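Local coordinates for protein glycoside hydrolase family 43 (Halothermothrix orenii, PDB 4QQS) that hydrolyses glycosidic bonds as a five-bladed beta-propeller enzyme with alpha-L-arabinofuranosidase activity, probably acting in the breakdown of xylan, at residues 81-86 with 104-109; 207-212 with 220-225. All blocks are in the same frame, centred on the assembly; numbering follows the deposited sequence.

Contact 2 belongs to the interior and contact 1 to the surface: all twelve touching residues of 207-212 with 220-225 are buried, whereas 81-86 meets 104-109 about 17 Å from the centre of the chain, with Phe83 the one buried residue among the six that touch. Their centres are 27 Å apart, on opposite sides of the chain's centre, sharing no strand. Contact 2 joins hairpin strands through six backbone hydrogen bonds and buries 590 Å²; contact 1 sets the start of a strand against a loop, buries 248 Å² and relies on aromatic and proline packing. Through Tyr220, contact 2 also touches the predicted proton donor, Glu195, while contact 1 lies away from the annotated sites.

Contact 1: residues 81-86 with 104-109; sequences NKFYMT and KSPLGP
Pro106 lies over one face of the Phe83 ring, shifted toward its rim, with Pro106 CD 3.6 Å from both Phe83 CE1 and CZ. Farther along the proline, Pro106 CB stands over the same face, 4.3 Å from the centroid of the Phe83 ring and 19° off its normal, a CH-pi contact. The carbonyl of Lys104 meets the same ring at its edge and in its plane, with Lys104 O 3.6 Å from Phe83 CE1. CG of Phe83 lies anti to its own carbonyl carbon (chi1 -59°), which turns the ring to this proline. His23, edge-to-face, together with Phe78 and Phe110, adds to the aromatic surroundings. An alanine at Phe83 would probably leave Pro106 without its aromatic partner and open a gap between strand and loop.

The lysine side is looser and faces solvent. Lys104 NZ comes no nearer to Lys82 than 4.2 Å, at CB, and the two ammonium nitrogens, Lys82 NZ and Lys104 NZ, are 5.7 Å apart; Lys82 NZ instead bonds to Ser102 OG. Ser105 shapes the loop: its OG accepts from Leu107 N at 3.1 Å, an ST turn, while its carbonyl O accepts from Gly108 N and closes the type I beta turn from Ser105 to Gly108. This loop joins strands 96-103 and 111-112 and packs on strand 82-90 of the same four-stranded antiparallel sheet, one blade of the beta-propeller.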
ATOM      1  N   ASN A  81      21.000   4.384  -2.526  1.00 14.99           N
ATOM      2  CA  ASN A  81      21.477   3.798  -3.770  1.00 14.98           C
ATOM      3  C   ASN A  81      21.201   2.302  -3.889  1.00 14.79           C
ATOM      4  O   ASN A  81      21.911   1.605  -4.603  1.00 15.97           O
ATOM      5  CB  ASN A  81      22.967   4.087  -3.974  1.00 16.30           C
ATOM      6  CG  ASN A  81      23.347   4.129  -5.433  1.00 17.72           C
ATOM      7  OD1 ASN A  81      22.539   4.513  -6.283  1.00 19.00           O
ATOM      8  ND2 ASN A  81      24.580   3.738  -5.737  1.00 18.79           N
ATOM      9  N   LYS A  82      20.168   1.814  -3.203  1.00 14.24           N
ATOM     10  CA  LYS A  82      19.691   0.455  -3.452  1.00 14.69           C
ATOM     11  C   LYS A  82      18.204   0.370  -3.182  1.00 12.27           C
ATOM     12  O   LYS A  82      17.585   1.355  -2.804  1.00 12.89           O
ATOM     13  CB  LYS A  82      20.471  -0.602  -2.670  1.00 18.01           C
ATOM     14  CG  LYS A  82      20.242  -0.665  -1.189  1.00 21.16           C
ATOM     15  CD  LYS A  82      21.113  -1.793  -0.633  1.00 23.72           C
ATOM     16  CE  LYS A  82      20.845  -2.098   0.819  1.00 25.66           C
ATOM     17  NZ  LYS A  82      21.636  -3.269   1.289  1.00 26.85           N
ATOM     18  N   PHE A  83      17.640  -0.812  -3.419  1.00 10.99           N
ATOM     19  CA  PHE A  83      16.212  -1.029  -3.242  1.00 10.56           C
ATOM     20  C   PHE A  83      15.948  -1.760  -1.948  1.00  9.98           C
ATOM     21  O   PHE A  83      16.588  -2.762  -1.657  1.00 10.89           O
ATOM     22  CB  PHE A  83      15.633  -1.795  -4.432  1.00 10.85           C
ATOM     23  CG  PHE A  83      15.843  -1.089  -5.732  1.00 11.91           C
ATOM     24  CD1 PHE A  83      17.020  -1.251  -6.445  1.00 13.14           C
ATOM     25  CD2 PHE A  83      14.898  -0.202  -6.211  1.00 13.19           C
ATOM     26  CE1 PHE A  83      17.230  -0.561  -7.620  1.00 14.57           C
ATOM     27  CE2 PHE A  83      15.107   0.483  -7.394  1.00 14.70           C
ATOM     28  CZ  PHE A  83      16.271   0.299  -8.091  1.00 15.54           C
ATOM     29  N   TYR A  84      15.009  -1.242  -1.167  1.00  8.93           N
ATOM     30  CA  TYR A  84      14.571  -1.869   0.073  1.00  8.33           C
ATOM     31  C   TYR A  84      13.105  -2.239  -0.053  1.00  8.47           C
ATOM     32  O   TYR A  84      12.285  -1.418  -0.439  1.00  9.64           O
ATOM     33  CB  TYR A  84      14.736  -0.936   1.269  1.00  9.37           C
ATOM     34  CG  TYR A  84      16.162  -0.697   1.684  1.00 10.88           C
ATOM     35  CD1 TYR A  84      16.919   0.289   1.091  1.00 12.39           C
ATOM     36  CD2 TYR A  84      16.745  -1.449   2.695  1.00 12.96           C
ATOM     37  CE1 TYR A  84      18.212   0.529   1.480  1.00 14.85           C
ATOM     38  CE2 TYR A  84      18.051  -1.222   3.087  1.00 15.20           C
ATOM     39  CZ  TYR A  84      18.779  -0.227   2.475  1.00 16.53           C
ATOM     40  OH  TYR A  84      20.078   0.034   2.851  1.00 19.14           O
ATOM     41  N   MET A  85      12.795  -3.485   0.296  1.00  8.17           N
ATOM     42  CA  MET A  85      11.438  -3.991   0.299  1.00  7.65           C
ATOM     43  C   MET A  85      10.995  -4.287   1.723  1.00  7.52           C
ATOM     44  O   MET A  85      11.679  -4.988   2.455  1.00  8.20           O
ATOM     45  CB  MET A  85      11.333  -5.281  -0.509  1.00  8.06           C
ATOM     46  CG  MET A  85       9.911  -5.847  -0.568  1.00  8.63           C
ATOM     47  SD  MET A  85       9.760  -7.422  -1.432  1.00  9.17           S
ATOM     48  CE  MET A  85      10.011  -6.924  -3.132  1.00 10.12           C
ATOM     49  N   THR A  86       9.845  -3.754   2.105  1.00  7.25           N
ATOM     50  CA  THR A  86       9.155  -4.213   3.293  1.00  7.09           C
ATOM     51  C   THR A  86       8.020  -5.125   2.868  1.00  6.61           C
ATOM     52  O   THR A  86       7.479  -5.000   1.767  1.00  6.84           O
ATOM     53  CB  THR A  86       8.579  -3.040   4.121  1.00  7.91           C
ATOM     54  OG1 THR A  86       7.805  -2.185   3.274  1.00  8.59           O
ATOM     55  CG2 THR A  86       9.683  -2.235   4.782  1.00  8.32           C
ATOM     56  N   LYS A 104      20.021  -4.951  -5.274  1.00 12.49           N
ATOM     57  CA  LYS A 104      20.673  -3.960  -6.118  1.00 14.53           C
ATOM     58  C   LYS A 104      19.842  -3.642  -7.365  1.00 14.30           C
ATOM     59  O   LYS A 104      20.102  -2.653  -8.047  1.00 16.89           O
ATOM     60  CB  LYS A 104      22.077  -4.432  -6.489  1.00 17.60           C
ATOM     61  CG  LYS A 104      23.033  -4.426  -5.297  1.00 21.16           C
ATOM     62  CD  LYS A 104      23.322  -2.997  -4.822  1.00 24.14           C
ATOM     63  CE  LYS A 104      24.348  -2.936  -3.695  1.00 25.83           C
ATOM     64  NZ  LYS A 104      24.578  -1.530  -3.241  1.00 26.77           N
ATOM     65  N   SER A 105      18.850  -4.476  -7.659  1.00 12.73           N
ATOM     66  CA  SER A 105      18.009  -4.326  -8.849  1.00 12.97           C
ATOM     67  C   SER A 105      16.531  -4.339  -8.477  1.00 11.49           C
ATOM     68  O   SER A 105      16.139  -5.074  -7.573  1.00 11.90           O
ATOM     69  CB  SER A 105      18.267  -5.492  -9.802  1.00 15.15           C
ATOM     70  OG  SER A 105      17.200  -5.630 -10.734  1.00 16.83           O
ATOM     71  N   PRO A 106      15.701  -3.556  -9.188  1.00 11.16           N
ATOM     72  CA  PRO A 106      14.269  -3.571  -8.859  1.00 10.95           C
ATOM     73  C   PRO A 106      13.594  -4.910  -9.128  1.00 10.64           C
ATOM     74  O   PRO A 106      12.552  -5.188  -8.554  1.00 10.71           O
ATOM     75  CB  PRO A 106      13.689  -2.479  -9.764  1.00 12.21           C
ATOM     76  CG  PRO A 106      14.658  -2.369 -10.884  1.00 13.04           C
ATOM     77  CD  PRO A 106      16.001  -2.604 -10.270  1.00 12.24           C
ATOM     78  N   LEU A 107      14.165  -5.740  -9.994  1.00 10.21           N
ATOM     79  CA  LEU A 107      13.573  -7.046 -10.290  1.00 10.76           C
ATOM     80  C   LEU A 107      14.058  -8.152  -9.364  1.00 11.11           C
ATOM     81  O   LEU A 107      13.629  -9.302  -9.493  1.00 12.15           O
ATOM     82  CB  LEU A 107      13.837  -7.432 -11.746  1.00 11.10           C
ATOM     83  CG  LEU A 107      13.242  -6.473 -12.777  1.00 11.67           C
ATOM     84  CD1 LEU A 107      13.627  -6.924 -14.170  1.00 13.16           C
ATOM     85  CD2 LEU A 107      11.716  -6.360 -12.649  1.00 12.04           C
ATOM     86  N   GLY A 108      14.941  -7.814  -8.430  1.00 11.43           N
ATOM     87  CA  GLY A 108      15.426  -8.784  -7.472  1.00 11.61           C
ATOM     88  C   GLY A 108      16.644  -9.545  -7.965  1.00 13.09           C
ATOM     89  O   GLY A 108      17.250  -9.175  -8.972  1.00 15.34           O
ATOM     90  N   PRO A 109      17.020 -10.617  -7.260  1.00 12.64           N
ATOM     91  CA  PRO A 109      16.335 -11.138  -6.078  1.00 11.71           C
ATOM     92  C   PRO A 109      16.548 -10.266  -4.850  1.00 11.00           C
ATOM     93  O   PRO A 109      17.658  -9.814  -4.580  1.00 12.71           O
ATOM     94  CB  PRO A 109      16.981 -12.510  -5.878  1.00 12.38           C
ATOM     95  CG  PRO A 109      18.347 -12.365  -6.446  1.00 13.74           C
ATOM     96  CD  PRO A 109      18.199 -11.431  -7.607  1.00 14.03           C
TER

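Contact 2: residues 207-212 with 220-225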
ATOM      1  N   TYR A 207       0.068  13.965   3.585  1.00  7.16           N
ATOM      2  CA  TYR A 207      -1.224  13.367   3.268  1.00  6.88           C
ATOM      3  C   TYR A 207      -1.078  11.857   3.300  1.00  6.62           C
ATOM      4  O   TYR A 207      -0.294  11.293   2.547  1.00  8.27           O
ATOM      5  CB  TYR A 207      -1.682  13.811   1.872  1.00  7.60           C
ATOM      6  CG  TYR A 207      -1.953  15.286   1.815  1.00  8.08           C
ATOM      7  CD1 TYR A 207      -0.918  16.215   1.680  1.00  9.02           C
ATOM      8  CD2 TYR A 207      -3.236  15.766   1.960  1.00  9.69           C
ATOM      9  CE1 TYR A 207      -1.167  17.569   1.686  1.00 10.43           C
ATOM     10  CE2 TYR A 207      -3.496  17.135   1.947  1.00 11.13           C
ATOM     11  CZ  TYR A 207      -2.457  18.022   1.807  1.00 11.34           C
ATOM     12  OH  TYR A 207      -2.687  19.376   1.815  1.00 13.88           O
ATOM     13  N   MET A 208      -1.830  11.207   4.179  1.00  6.21           N
ATOM     14  CA  MET A 208      -1.810   9.757   4.309  1.00  6.11           C
ATOM     15  C   MET A 208      -3.091   9.216   3.705  1.00  5.90           C
ATOM     16  O   MET A 208      -4.179   9.425   4.244  1.00  6.34           O
ATOM     17  CB  MET A 208      -1.771   9.334   5.780  1.00  6.31           C
ATOM     18  CG  MET A 208      -1.715   7.805   5.941  1.00  7.16           C
ATOM     19  SD  MET A 208      -2.130   7.223   7.570  1.00  8.59           S
ATOM     20  CE  MET A 208      -0.812   8.023   8.471  1.00  9.80           C
ATOM     21  N   MET A 209      -2.959   8.545   2.577  1.00  5.93           N
ATOM     22  CA  MET A 209      -4.045   7.772   2.012  1.00  6.16           C
ATOM     23  C   MET A 209      -4.117   6.437   2.757  1.00  5.92           C
ATOM     24  O   MET A 209      -3.090   5.906   3.190  1.00  6.65           O
ATOM     25  CB  MET A 209      -3.795   7.572   0.519  1.00  6.45           C
ATOM     26  CG  MET A 209      -3.755   8.883  -0.218  1.00  8.34           C
ATOM     27  SD  MET A 209      -3.239   8.781  -1.925  1.00  9.09           S
ATOM     28  CE  MET A 209      -4.802   8.231  -2.619  1.00 10.98           C
ATOM     29  N   TYR A 210      -5.320   5.889   2.888  1.00  5.78           N
ATOM     30  CA  TYR A 210      -5.496   4.637   3.617  1.00  6.07           C
ATOM     31  C   TYR A 210      -6.826   4.043   3.177  1.00  5.51           C
ATOM     32  O   TYR A 210      -7.657   4.721   2.568  1.00  6.32           O
ATOM     33  CB  TYR A 210      -5.461   4.856   5.147  1.00  5.95           C
ATOM     34  CG  TYR A 210      -6.647   5.642   5.638  1.00  5.89           C
ATOM     35  CD1 TYR A 210      -6.658   7.026   5.632  1.00  6.33           C
ATOM     36  CD2 TYR A 210      -7.797   4.993   6.072  1.00  6.19           C
ATOM     37  CE1 TYR A 210      -7.773   7.730   6.038  1.00  6.50           C
ATOM     38  CE2 TYR A 210      -8.912   5.697   6.471  1.00  7.01           C
ATOM     39  CZ  TYR A 210      -8.897   7.067   6.463  1.00  6.64           C
ATOM     40  OH  TYR A 210      -9.980   7.815   6.875  1.00  7.39           O
ATOM     41  N   SER A 211      -7.025   2.775   3.522  1.00  5.53           N
ATOM     42  CA  SER A 211      -8.249   2.064   3.192  1.00  5.89           C
ATOM     43  C   SER A 211      -9.016   1.664   4.442  1.00  5.76           C
ATOM     44  O   SER A 211      -8.424   1.419   5.507  1.00  6.34           O
ATOM     45  CB  SER A 211      -7.915   0.812   2.385  1.00  6.88           C
ATOM     46  OG  SER A 211      -7.282   1.163   1.161  1.00  7.85           O
ATOM     47  N   ALA A 212     -10.337   1.594   4.317  1.00  6.03           N
ATOM     48  CA  ALA A 212     -11.192   1.181   5.422  1.00  6.10           C
ATOM     49  C   ALA A 212     -12.300   0.271   4.905  1.00  6.41           C
ATOM     50  O   ALA A 212     -12.518   0.168   3.696  1.00  7.22           O
ATOM     51  CB  ALA A 212     -11.795   2.400   6.136  1.00  6.60           C
ATOM     52  N   TYR A 220     -15.060  -1.561   0.603  1.00  7.78           N
ATOM     53  CA  TYR A 220     -13.648  -1.221   0.755  1.00  7.42           C
ATOM     54  C   TYR A 220     -13.418   0.060  -0.037  1.00  7.06           C
ATOM     55  O   TYR A 220     -13.894   0.191  -1.163  1.00  7.71           O
ATOM     56  CB  TYR A 220     -12.762  -2.342   0.251  1.00  7.48           C
ATOM     57  CG  TYR A 220     -11.354  -2.374   0.793  1.00  7.15           C
ATOM     58  CD1 TYR A 220     -11.117  -2.466   2.152  1.00  7.79           C
ATOM     59  CD2 TYR A 220     -10.263  -2.375  -0.059  1.00  7.79           C
ATOM     60  CE1 TYR A 220      -9.821  -2.574   2.651  1.00  8.08           C
ATOM     61  CE2 TYR A 220      -8.969  -2.483   0.419  1.00  8.20           C
ATOM     62  CZ  TYR A 220      -8.753  -2.595   1.769  1.00  8.67           C
ATOM     63  OH  TYR A 220      -7.448  -2.728   2.199  1.00  9.86           O
ATOM     64  N   SER A 221     -12.734   1.031   0.561  1.00  6.67           N
ATOM     65  CA  SER A 221     -12.595   2.337  -0.070  1.00  6.21           C
ATOM     66  C   SER A 221     -11.453   3.108   0.571  1.00  6.08           C
ATOM     67  O   SER A 221     -10.954   2.727   1.643  1.00  6.69           O
ATOM     68  CB  SER A 221     -13.912   3.111  -0.018  1.00  7.61           C
ATOM     69  OG  SER A 221     -14.631   2.880   1.184  1.00  8.87           O
ATOM     70  N   ILE A 222     -11.047   4.178  -0.101  1.00  6.03           N
ATOM     71  CA  ILE A 222      -9.860   4.945   0.246  1.00  6.22           C
ATOM     72  C   ILE A 222     -10.228   6.333   0.729  1.00  6.14           C
ATOM     73  O   ILE A 222     -11.017   7.042   0.087  1.00  6.99           O
ATOM     74  CB  ILE A 222      -8.921   5.055  -0.978  1.00  6.82           C
ATOM     75  CG1 ILE A 222      -8.422   3.657  -1.352  1.00  9.27           C
ATOM     76  CG2 ILE A 222      -7.767   6.008  -0.707  1.00  7.45           C
ATOM     77  CD1 ILE A 222      -7.781   3.564  -2.715  1.00 10.07           C
ATOM     78  N   GLY A 223      -9.637   6.716   1.862  1.00  6.13           N
ATOM     79  CA  GLY A 223      -9.726   8.061   2.385  1.00  6.07           C
ATOM     80  C   GLY A 223      -8.337   8.630   2.596  1.00  5.60           C
ATOM     81  O   GLY A 223      -7.334   7.968   2.329  1.00  6.03           O
ATOM     82  N   TYR A 224      -8.273   9.846   3.135  1.00  5.69           N
ATOM     83  CA  TYR A 224      -6.989  10.372   3.574  1.00  5.86           C
ATOM     84  C   TYR A 224      -7.101  11.178   4.851  1.00  5.79           C
ATOM     85  O   TYR A 224      -8.194  11.593   5.266  1.00  6.02           O
ATOM     86  CB  TYR A 224      -6.282  11.188   2.475  1.00  6.29           C
ATOM     87  CG  TYR A 224      -6.832  12.573   2.224  1.00  6.63           C
ATOM     88  CD1 TYR A 224      -6.278  13.686   2.821  1.00  7.59           C
ATOM     89  CD2 TYR A 224      -7.904  12.761   1.368  1.00  7.23           C
ATOM     90  CE1 TYR A 224      -6.770  14.952   2.561  1.00  8.33           C
ATOM     91  CE2 TYR A 224      -8.394  14.019   1.097  1.00  7.97           C
ATOM     92  CZ  TYR A 224      -7.831  15.108   1.705  1.00  8.62           C
ATOM     93  OH  TYR A 224      -8.313  16.359   1.402  1.00 10.68           O
ATOM     94  N   ALA A 225      -5.932  11.406   5.440  1.00  6.25           N
ATOM     95  CA  ALA A 225      -5.750  12.288   6.572  1.00  5.80           C
ATOM     96  C   ALA A 225      -4.590  13.216   6.279  1.00  6.21           C
ATOM     97  O   ALA A 225      -3.743  12.911   5.441  1.00  6.75           O
ATOM     98  CB  ALA A 225      -5.484  11.494   7.844  1.00  6.43           C
TER
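Tyr210 lays one face of its ring over Gly223 CA, and its CE1 lies 3.6 Å from Gly223 C. CG sits between the backbone N and the carbonyl carbon (chi1 67°), bringing the ring across the neighbouring strand; a CB on Gly223 would fall only 3.2 Å from Tyr210 OH. Beneath this packing, Tyr210 and Gly223 form a hydrogen-bonded pair, both N-to-O distances, Tyr210 N to Gly223 O and Gly223 N to Tyr210 O, being 2.9 Å. Met208 with Ala225 and Ala212 with Ser221 repeat the pattern, though Ser221 N to Ala212 O is longer at 3.3 Å.

These six bonds define the antiparallel pairing of strands 205-212 and 221-227, a beta hairpin within the five-bladed beta-propeller; the N-to-C directions of the two short segments make 146°, antiparallel with a twist. Met209 with Tyr224 and Ser211 with Ile222 are the non-hydrogen-bonded pairs, their side chains on the face away from Tyr210, with Met209 CE 4.2 Å from Ile222 CG2. At one end, the rings of Tyr207 and Tyr224 point the same way, planes at 46°, with Tyr224 CE1 3.7 Å from Tyr207 CD2.

At the other end, Tyr220 CZ meets Ser211 CB at 3.6 Å. Farther out, Tyr220 OH bonds to OE2 of Glu195, the predicted proton donor, which it may help to orient. Glu185 bonds to Tyr210 OH, holding the far end of that ring. Ser211 OG bonds to the backbone N of His256, a residue of the sodium site.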